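PDB 3VQI: Atg5 from Kluyveromyces marxianus, which forms the autophagy-essential conjugate with Atg12 and takes part in cytoplasm-to-vacuole transport, autophagic vesicle formation and selective degradation of the nucleus. Local coordinates for residues 6-11 against 259-264; 45-50 against 86-91; 151-156 against 199-204. All coordinates share one frame; numbering follows the deposited sequence.

Contact 1: 6-11 against 259-264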
loop_
_atom_site.group_PDB
_atom_site.type_symbol
_atom_site.label_atom_id
_atom_site.label_comp_id
_atom_site.label_asym_id
_atom_site.label_seq_id
_atom_site.Cartn_x
_atom_site.Cartn_y
_atom_site.Cartn_z
ATOM N N GLU A 6 -14.206 -14.746 -8.092
ATOM C CA GLU A 6 -13.003 -15.500 -7.771
ATOM C C GLU A 6 -11.808 -14.574 -7.557
ATOM O O GLU A 6 -11.226 -14.538 -6.470
ATOM C CB GLU A 6 -12.705 -16.491 -8.896
ATOM N N LEU A 7 -11.452 -13.829 -8.602
ATOM C CA LEU A 7 -10.328 -12.900 -8.554
ATOM C C LEU A 7 -10.350 -12.011 -7.322
ATOM O O LEU A 7 -9.434 -12.053 -6.500
ATOM C CB LEU A 7 -10.314 -12.015 -9.800
ATOM C CG LEU A 7 -9.951 -12.710 -11.108
ATOM C CD1 LEU A 7 -10.029 -11.710 -12.250
ATOM C CD2 LEU A 7 -8.551 -13.307 -10.998
ATOM N N ARG A 8 -11.402 -11.208 -7.199
ATOM C CA ARG A 8 -11.531 -10.293 -6.078
ATOM C C ARG A 8 -11.179 -10.919 -4.734
ATOM O O ARG A 8 -10.749 -10.228 -3.812
ATOM C CB ARG A 8 -12.941 -9.717 -6.043
ATOM C CG ARG A 8 -13.259 -8.892 -7.257
ATOM C CD ARG A 8 -14.632 -8.303 -7.154
ATOM N NE ARG A 8 -14.987 -7.626 -8.390
ATOM C CZ ARG A 8 -16.161 -7.050 -8.612
ATOM N NH1 ARG A 8 -17.103 -7.065 -7.677
ATOM N NH2 ARG A 8 -16.395 -6.469 -9.779
ATOM N N GLU A 9 -11.358 -12.228 -4.621
ATOM C CA GLU A 9 -11.027 -12.912 -3.378
ATOM C C GLU A 9 -9.519 -13.078 -3.261
ATOM O O GLU A 9 -8.927 -12.713 -2.244
ATOM C CB GLU A 9 -11.707 -14.276 -3.341
ATOM C CG GLU A 9 -12.835 -14.371 -2.328
ATOM C CD GLU A 9 -12.399 -15.062 -1.059
ATOM O OE1 GLU A 9 -12.303 -14.386 -0.006
ATOM O OE2 GLU A 9 -12.143 -16.284 -1.127
ATOM N N ARG A 10 -8.900 -13.627 -4.305
ATOM C CA ARG A 10 -7.454 -13.828 -4.324
ATOM C C ARG A 10 -6.732 -12.526 -3.993
ATOM O O ARG A 10 -5.761 -12.523 -3.234
ATOM C CB ARG A 10 -6.996 -14.316 -5.701
ATOM C CG ARG A 10 -7.333 -15.756 -6.008
ATOM C CD ARG A 10 -8.060 -15.866 -7.331
ATOM N NE ARG A 10 -8.252 -17.258 -7.719
ATOM C CZ ARG A 10 -9.024 -17.652 -8.725
ATOM N NH1 ARG A 10 -9.681 -16.752 -9.448
ATOM N NH2 ARG A 10 -9.142 -18.944 -9.008
ATOM N N VAL A 11 -7.207 -11.428 -4.578
ATOM C CA VAL A 11 -6.618 -10.117 -4.359
ATOM C C VAL A 11 -6.728 -9.706 -2.889
ATOM O O VAL A 11 -5.733 -9.358 -2.248
ATOM C CB VAL A 11 -7.296 -9.060 -5.257
ATOM C CG1 VAL A 11 -6.816 -7.675 -4.897
ATOM C CG2 VAL A 11 -6.979 -9.351 -6.717
ATOM N N TYR A 259 -9.794 -1.238 -12.570
ATOM C CA TYR A 259 -10.071 -0.526 -11.332
ATOM C C TYR A 259 -11.117 -1.254 -10.498
ATOM O O TYR A 259 -10.939 -1.460 -9.296
ATOM C CB TYR A 259 -10.584 0.890 -11.608
ATOM C CG TYR A 259 -10.874 1.640 -10.332
ATOM C CD1 TYR A 259 -9.897 2.431 -9.726
ATOM C CD2 TYR A 259 -12.091 1.481 -9.672
ATOM C CE1 TYR A 259 -10.121 3.040 -8.490
ATOM C CE2 TYR A 259 -12.323 2.084 -8.434
ATOM C CZ TYR A 259 -11.334 2.858 -7.852
ATOM O OH TYR A 259 -11.555 3.435 -6.625
ATOM N N ASP A 260 -12.215 -1.626 -11.146
ATOM C CA ASP A 260 -13.321 -2.313 -10.485
ATOM C C ASP A 260 -12.884 -3.602 -9.784
ATOM O O ASP A 260 -13.508 -4.034 -8.815
ATOM C CB ASP A 260 -14.416 -2.622 -11.514
ATOM C CG ASP A 260 -15.686 -3.140 -10.875
ATOM O OD1 ASP A 260 -16.459 -2.321 -10.333
ATOM O OD2 ASP A 260 -15.902 -4.367 -10.909
ATOM N N ILE A 261 -11.806 -4.207 -10.268
ATOM C CA ILE A 261 -11.311 -5.450 -9.689
ATOM C C ILE A 261 -9.978 -5.372 -8.931
ATOM O O ILE A 261 -9.748 -6.159 -8.009
ATOM C CB ILE A 261 -11.160 -6.537 -10.785
ATOM C CG1 ILE A 261 -10.241 -7.661 -10.291
ATOM C CG2 ILE A 261 -10.608 -5.916 -12.057
ATOM C CD1 ILE A 261 -9.870 -8.669 -11.340
ATOM N N PHE A 262 -9.111 -4.428 -9.298
ATOM C CA PHE A 262 -7.795 -4.342 -8.672
ATOM C C PHE A 262 -7.432 -3.143 -7.805
ATOM O O PHE A 262 -6.300 -3.061 -7.327
ATOM C CB PHE A 262 -6.720 -4.497 -9.744
ATOM C CG PHE A 262 -6.715 -5.838 -10.411
ATOM C CD1 PHE A 262 -6.806 -7.003 -9.656
ATOM C CD2 PHE A 262 -6.562 -5.942 -11.793
ATOM C CE1 PHE A 262 -6.740 -8.257 -10.271
ATOM C CE2 PHE A 262 -6.493 -7.189 -12.416
ATOM C CZ PHE A 262 -6.582 -8.351 -11.654
ATOM N N ALA A 263 -8.359 -2.214 -7.606
ATOM C CA ALA A 263 -8.075 -1.054 -6.770
ATOM C C ALA A 263 -7.609 -1.543 -5.401
ATOM O O ALA A 263 -8.101 -2.552 -4.891
ATOM C CB ALA A 263 -9.312 -0.192 -6.621
ATOM N N SER A 264 -6.663 -0.823 -4.809
ATOM C CA SER A 264 -6.116 -1.194 -3.507
ATOM C C SER A 264 -7.017 -0.705 -2.374
ATOM O O SER A 264 -7.904 0.105 -2.602
ATOM C CB SER A 264 -4.703 -0.629 -3.382
ATOM O OG SER A 264 -3.899 -1.111 -4.449
#
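Val-11 and Phe-262 make the compact half of this contact between the N-terminal helix 6-12 and the end of helix 255-262. The two side chains meet at about a right angle: Val-11 CG2 lies in the plane of the phenyl ring, at its edge, 3.7 Å from Phe-262 CE1. CG2 is the branch anti to the carbonyl carbon, whereas CG1 stands anti to the backbone N (chi1 172°). Ile-261 packs on the same ring. Its CD1 sits over one face of Phe-262, offset toward the rim, and also approaches Leu-7, with Leu-7 CB 3.7 Å from Ile-261 CD1; the still shorter modelled approach of the two methyl ends is doubtful. Leu-7, exposed to solvent, forms the rim of this apolar packing. Leu-269 of strand 269-272 also touches Phe-262.

The other side is polar and more open: Phe-262 is buried, but Arg-8 and Asp-260 are both partly exposed. Arg-8 stretches out from CG to NE and brings NH2 to Asp-260 OD2 in a salt bridge, whose modelled length is too short to be relied on. The guanidinium and carboxylate planes are 67° apart, and Asp-260 O lies over one guanidinium face, 3.9 Å from Arg-8 NE. The contact joins the N-terminal helix to the helix that precedes the last strand of the ubiquitin-like (beta-grasp) UblB domain.

Contact 2: 45-50 against 86-91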
loop_
_atom_site.group_PDB
_atom_site.type_symbol
_atom_site.label_atom_id
_atom_site.label_comp_id
_atom_site.label_asym_id
_atom_site.label_seq_id
_atom_site.Cartn_x
_atom_site.Cartn_y
_atom_site.Cartn_z
ATOM N N ASP A 45 -2.688 -5.863 0.582
ATOM C CA ASP A 45 -3.495 -4.688 0.809
ATOM C C ASP A 45 -3.625 -4.403 2.288
ATOM O O ASP A 45 -4.692 -4.555 2.884
ATOM C CB ASP A 45 -4.866 -4.857 0.168
ATOM C CG ASP A 45 -5.036 -3.980 -1.050
ATOM O OD1 ASP A 45 -4.849 -2.755 -0.917
ATOM O OD2 ASP A 45 -5.350 -4.509 -2.136
ATOM N N ALA A 46 -2.508 -3.989 2.863
ATOM C CA ALA A 46 -2.396 -3.642 4.269
ATOM C C ALA A 46 -1.280 -2.615 4.266
ATOM O O ALA A 46 -0.746 -2.288 3.209
ATOM C CB ALA A 46 -1.985 -4.855 5.075
ATOM N N TYR A 47 -0.919 -2.110 5.436
ATOM C CA TYR A 47 0.151 -1.129 5.515
ATOM C C TYR A 47 1.341 -1.675 6.297
ATOM O O TYR A 47 1.154 -2.359 7.310
ATOM C CB TYR A 47 -0.371 0.145 6.172
ATOM C CG TYR A 47 -1.249 0.962 5.263
ATOM C CD1 TYR A 47 -0.697 1.686 4.211
ATOM C CD2 TYR A 47 -2.628 1.031 5.463
ATOM C CE1 TYR A 47 -1.490 2.467 3.378
ATOM C CE2 TYR A 47 -3.436 1.814 4.634
ATOM C CZ TYR A 47 -2.857 2.531 3.593
ATOM O OH TYR A 47 -3.626 3.317 2.781
ATOM N N LEU A 48 2.554 -1.382 5.817
ATOM C CA LEU A 48 3.773 -1.840 6.488
ATOM C C LEU A 48 3.711 -1.494 7.948
ATOM O O LEU A 48 4.139 -2.267 8.811
ATOM C CB LEU A 48 5.015 -1.185 5.879
ATOM C CG LEU A 48 5.628 -1.949 4.711
ATOM C CD1 LEU A 48 6.807 -1.180 4.128
ATOM C CD2 LEU A 48 6.066 -3.309 5.219
ATOM N N GLY A 49 3.157 -0.319 8.224
ATOM C CA GLY A 49 3.038 0.133 9.594
ATOM C C GLY A 49 2.260 -0.810 10.485
ATOM O O GLY A 49 2.465 -0.797 11.701
ATOM N N PHE A 50 1.361 -1.620 9.922
ATOM C CA PHE A 50 0.594 -2.540 10.760
ATOM C C PHE A 50 1.539 -3.582 11.333
ATOM O O PHE A 50 1.281 -4.153 12.394
ATOM C CB PHE A 50 -0.492 -3.299 9.974
ATOM C CG PHE A 50 -1.646 -2.455 9.492
ATOM C CD1 PHE A 50 -1.978 -1.261 10.106
ATOM C CD2 PHE A 50 -2.439 -2.907 8.441
ATOM C CE1 PHE A 50 -3.101 -0.521 9.685
ATOM C CE2 PHE A 50 -3.567 -2.186 8.007
ATOM C CZ PHE A 50 -3.896 -0.991 8.628
ATOM N N GLU A 86 3.450 4.774 3.335
ATOM C CA GLU A 86 2.077 5.254 3.260
ATOM C C GLU A 86 1.355 4.632 2.056
ATOM O O GLU A 86 0.231 5.010 1.727
ATOM C CB GLU A 86 2.010 6.794 3.165
ATOM C CG GLU A 86 2.557 7.406 1.892
ATOM C CD GLU A 86 4.062 7.627 1.929
ATOM O OE1 GLU A 86 4.565 8.365 1.051
ATOM O OE2 GLU A 86 4.740 7.070 2.826
ATOM N N TYR A 87 2.013 3.690 1.387
ATOM C CA TYR A 87 1.403 2.997 0.266
ATOM C C TYR A 87 1.231 1.551 0.687
ATOM O O TYR A 87 2.012 1.033 1.481
ATOM C CB TYR A 87 2.287 3.076 -0.980
ATOM C CG TYR A 87 2.398 4.469 -1.536
ATOM C CD1 TYR A 87 3.535 5.248 -1.306
ATOM C CD2 TYR A 87 1.340 5.034 -2.247
ATOM C CE1 TYR A 87 3.617 6.565 -1.770
ATOM C CE2 TYR A 87 1.406 6.350 -2.713
ATOM C CZ TYR A 87 2.546 7.104 -2.468
ATOM O OH TYR A 87 2.601 8.396 -2.915
ATOM N N PRO A 88 0.190 0.878 0.182
ATOM C CA PRO A 88 0.049 -0.519 0.605
ATOM C C PRO A 88 1.279 -1.369 0.302
ATOM O O PRO A 88 2.005 -1.104 -0.661
ATOM C CB PRO A 88 -1.206 -0.993 -0.137
ATOM C CG PRO A 88 -1.456 0.088 -1.200
ATOM C CD PRO A 88 -1.004 1.343 -0.546
ATOM N N CYS A 89 1.502 -2.379 1.142
ATOM C CA CYS A 89 2.622 -3.305 1.004
ATOM C C CYS A 89 2.757 -3.862 -0.408
ATOM O O CYS A 89 3.808 -3.775 -1.028
ATOM C CB CYS A 89 2.458 -4.479 1.973
ATOM S SG CYS A 89 2.351 -4.002 3.710
ATOM N N GLY A 90 1.683 -4.451 -0.904
ATOM C CA GLY A 90 1.719 -5.028 -2.232
ATOM C C GLY A 90 2.214 -4.067 -3.292
ATOM O O GLY A 90 2.972 -4.447 -4.192
ATOM N N VAL A 91 1.779 -2.819 -3.185
ATOM C CA VAL A 91 2.173 -1.792 -4.128
ATOM C C VAL A 91 3.681 -1.551 -4.050
ATOM O O VAL A 91 4.351 -1.434 -5.072
ATOM C CB VAL A 91 1.415 -0.489 -3.833
ATOM C CG1 VAL A 91 1.911 0.638 -4.739
ATOM C CG2 VAL A 91 -0.059 -0.714 -4.037
#
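Within the ubiquitin-like UblA domain, Ala-46 and Cys-89 join two loops at the points where each runs into a helix: 45-50 leads into helix 48-59, and 86-91 into helix 89-96. The direction from CA of Asp-45 to CA of Leu-48 makes 113° with that from CA of Glu-86 to CA of Cys-89. Pro-88 holds the N-cap position of the second helix, and the amide directly after it is used across the contact: Cys-89 N donates to Ala-46 O over 3.1 Å. The bond is nearly straight, 162° at the hydrogen, and its donor is tilted out of the carbonyl plane. One of the amides at the start of helix 89-96 is thus satisfied by a carbonyl from the other loop, and Gly-90 adds a backbone hydrogen bond to Arg-44.

The Cys-89 side chain lies against the 46-48 backbone. With SG anti to the carbonyl carbon (chi1 -59°), the sulphur reaches 3.4 Å from Leu-48 N and also packs on the Leu-48 side chain, 4.0 Å from its CG. Farther along, the Tyr-47 ring stands beside the 86-88 backbone. Glu-86 O lies at the ring edge, near its plane, 3.5 Å from Tyr-47 CE1, while Pro-88 CD makes an apolar contact with the same carbon. Ile-139 and Trp-143 of helix 135-155 also touch this tyrosine. Asp-45 runs beside Pro-88, pointing the same way, but its carboxylate is engaged elsewhere, OD1 by Ile-265 N and OD2 by Gln-245 NE2. Ala-46 O has a second, weaker neighbour in the 86-91 segment: Pro-88 CA lies 3.2 Å from Ala-46 O in a CA-H...O contact.

Contact 3: 151-156 against 199-204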
loop_
_atom_site.group_PDB
_atom_site.type_symbol
_atom_site.label_atom_id
_atom_site.label_comp_id
_atom_site.label_asym_id
_atom_site.label_seq_id
_atom_site.Cartn_x
_atom_site.Cartn_y
_atom_site.Cartn_z
ATOM N N CYS A 151 -12.783 9.537 -3.432
ATOM C CA CYS A 151 -14.214 9.782 -3.527
ATOM C C CYS A 151 -14.461 10.921 -4.526
ATOM O O CYS A 151 -15.211 10.758 -5.496
ATOM C CB CYS A 151 -14.760 10.139 -2.138
ATOM S SG CYS A 151 -16.553 9.976 -1.946
ATOM N N PHE A 152 -13.823 12.067 -4.276
ATOM C CA PHE A 152 -13.925 13.237 -5.147
ATOM C C PHE A 152 -13.656 12.835 -6.586
ATOM O O PHE A 152 -14.367 13.230 -7.508
ATOM C CB PHE A 152 -12.891 14.277 -4.746
ATOM C CG PHE A 152 -13.275 15.092 -3.557
ATOM C CD1 PHE A 152 -14.318 16.010 -3.637
ATOM C CD2 PHE A 152 -12.562 14.984 -2.367
ATOM C CE1 PHE A 152 -14.642 16.817 -2.553
ATOM C CE2 PHE A 152 -12.876 15.787 -1.272
ATOM C CZ PHE A 152 -13.917 16.707 -1.366
ATOM N N ILE A 153 -12.598 12.061 -6.771
ATOM C CA ILE A 153 -12.242 11.600 -8.092
ATOM C C ILE A 153 -13.414 10.835 -8.699
ATOM O O ILE A 153 -13.760 11.042 -9.860
ATOM C CB ILE A 153 -10.990 10.681 -8.035
ATOM C CG1 ILE A 153 -9.778 11.498 -7.597
ATOM C CG2 ILE A 153 -10.731 10.028 -9.389
ATOM C CD1 ILE A 153 -8.504 10.694 -7.541
ATOM N N LEU A 154 -14.045 9.976 -7.904
ATOM C CA LEU A 154 -15.157 9.169 -8.395
ATOM C C LEU A 154 -16.471 9.931 -8.556
ATOM O O LEU A 154 -17.164 9.765 -9.565
ATOM C CB LEU A 154 -15.378 7.967 -7.472
ATOM C CG LEU A 154 -14.274 6.916 -7.456
ATOM C CD1 LEU A 154 -14.425 5.999 -6.254
ATOM C CD2 LEU A 154 -14.304 6.124 -8.752
ATOM N N ASN A 155 -16.807 10.783 -7.584
ATOM C CA ASN A 155 -18.066 11.515 -7.651
ATOM C C ASN A 155 -18.050 13.040 -7.655
ATOM O O ASN A 155 -19.104 13.637 -7.432
ATOM C CB ASN A 155 -18.996 11.087 -6.513
ATOM C CG ASN A 155 -18.768 9.655 -6.062
ATOM O OD1 ASN A 155 -18.759 8.722 -6.877
ATOM N ND2 ASN A 155 -18.616 9.469 -4.748
ATOM N N GLY A 156 -16.914 13.696 -7.882
ATOM C CA GLY A 156 -16.914 15.162 -7.902
ATOM C C GLY A 156 -17.170 15.876 -6.580
ATOM O O GLY A 156 -17.171 17.122 -6.524
ATOM N N SER A 199 -14.582 10.266 -12.909
ATOM C CA SER A 199 -13.197 9.838 -13.129
ATOM C C SER A 199 -12.744 8.816 -12.072
ATOM O O SER A 199 -13.231 8.813 -10.938
ATOM C CB SER A 199 -12.257 11.056 -13.150
ATOM O OG SER A 199 -12.686 12.062 -12.248
ATOM N N LEU A 200 -11.821 7.939 -12.453
ATOM C CA LEU A 200 -11.334 6.918 -11.538
ATOM C C LEU A 200 -9.925 7.159 -10.972
ATOM O O LEU A 200 -9.008 7.569 -11.692
ATOM C CB LEU A 200 -11.418 5.543 -12.209
ATOM C CG LEU A 200 -11.087 5.392 -13.696
ATOM C CD1 LEU A 200 -9.645 5.773 -13.953
ATOM C CD2 LEU A 200 -11.341 3.945 -14.123
ATOM N N PRO A 201 -9.745 6.905 -9.658
ATOM C CA PRO A 201 -8.477 7.073 -8.929
ATOM C C PRO A 201 -7.347 6.194 -9.466
ATOM O O PRO A 201 -7.348 4.979 -9.273
ATOM C CB PRO A 201 -8.853 6.711 -7.493
ATOM C CG PRO A 201 -10.314 7.081 -7.423
ATOM C CD PRO A 201 -10.826 6.530 -8.729
ATOM N N VAL A 202 -6.387 6.809 -10.146
ATOM C CA VAL A 202 -5.274 6.054 -10.694
ATOM C C VAL A 202 -3.945 6.687 -10.338
ATOM O O VAL A 202 -3.809 7.916 -10.303
ATOM C CB VAL A 202 -5.345 5.953 -12.220
ATOM C CG1 VAL A 202 -4.303 4.962 -12.717
ATOM C CG2 VAL A 202 -6.719 5.520 -12.648
ATOM N N ARG A 203 -2.965 5.833 -10.069
ATOM C CA ARG A 203 -1.629 6.289 -9.725
ATOM C C ARG A 203 -0.641 5.395 -10.428
ATOM O O ARG A 203 -0.737 4.168 -10.355
ATOM C CB ARG A 203 -1.426 6.253 -8.211
ATOM C CG ARG A 203 -2.097 7.419 -7.511
ATOM C CD ARG A 203 -2.054 7.285 -6.007
ATOM N NE ARG A 203 -2.645 8.455 -5.370
ATOM C CZ ARG A 203 -2.866 8.558 -4.067
ATOM N NH1 ARG A 203 -2.548 7.556 -3.256
ATOM N NH2 ARG A 203 -3.393 9.669 -3.576
ATOM N N VAL A 204 0.297 6.019 -11.130
ATOM C CA VAL A 204 1.299 5.272 -11.874
ATOM C C VAL A 204 2.690 5.523 -11.315
ATOM O O VAL A 204 3.019 6.650 -10.942
ATOM C CB VAL A 204 1.287 5.677 -13.365
ATOM C CG1 VAL A 204 2.176 4.737 -14.165
ATOM C CG2 VAL A 204 -0.136 5.664 -13.898
#
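Ile-153 O, near the end of helix 135-155, is gripped twice by Ser-199. The hydroxyl gives the shorter bond, Ser-199 OG to Ile-153 O at 2.8 Å, arriving in the carbonyl plane on a lone pair. Ser-199 N adds a longer, bent bond of 3.3 Å to Ile-153 O. With chi1 at 35°, OG sits between the backbone N and the carbonyl carbon, where it can act beside the amide of its own residue. An alanine here would probably leave Ile-153 O with the longer amide bond and hold the 199-201 backbone less firmly to Ile-153.

Beside this polar grip the packing is apolar. Pro-201 CD meets both helix residues, lying 3.6 Å from Ile-153 CG2 and 3.5 Å from Leu-154 CD2. Ile-153 slides past the proline in the opposite direction, whereas Leu-154 crosses it at about a right angle. The contact thereby ties the C-terminal end of the long helix of the alpha-helical bundle region to the chain entering strand 202-205 of UblB, with Tyr-259 of helix 255-262 packing on Leu-154, Leu-200 and Pro-201.

How the contacts relate
Contact 1 is a surface contact and contacts 2 and 3 are buried, the centre of contact 2 lying about 3 Å, that of contact 3 about 17 Å, from the centre of the chain. Their chemistry follows: charges border an apolar patch in contact 1, while backbone carbonyls take the bonds in the other two, from an amide in contact 2 and from a serine in contact 3. Contacts 1 and 3 share UblB, contact 3 joining it to the helical bundle region, and Tyr-259 of contact 1 bridges the two. Contact 2 belongs to UblA and meets contact 1 where Ser-264 touches Asp-45 and Pro-88. Contacts 2 and 3 fall inside the chain loop that contact 1 closes.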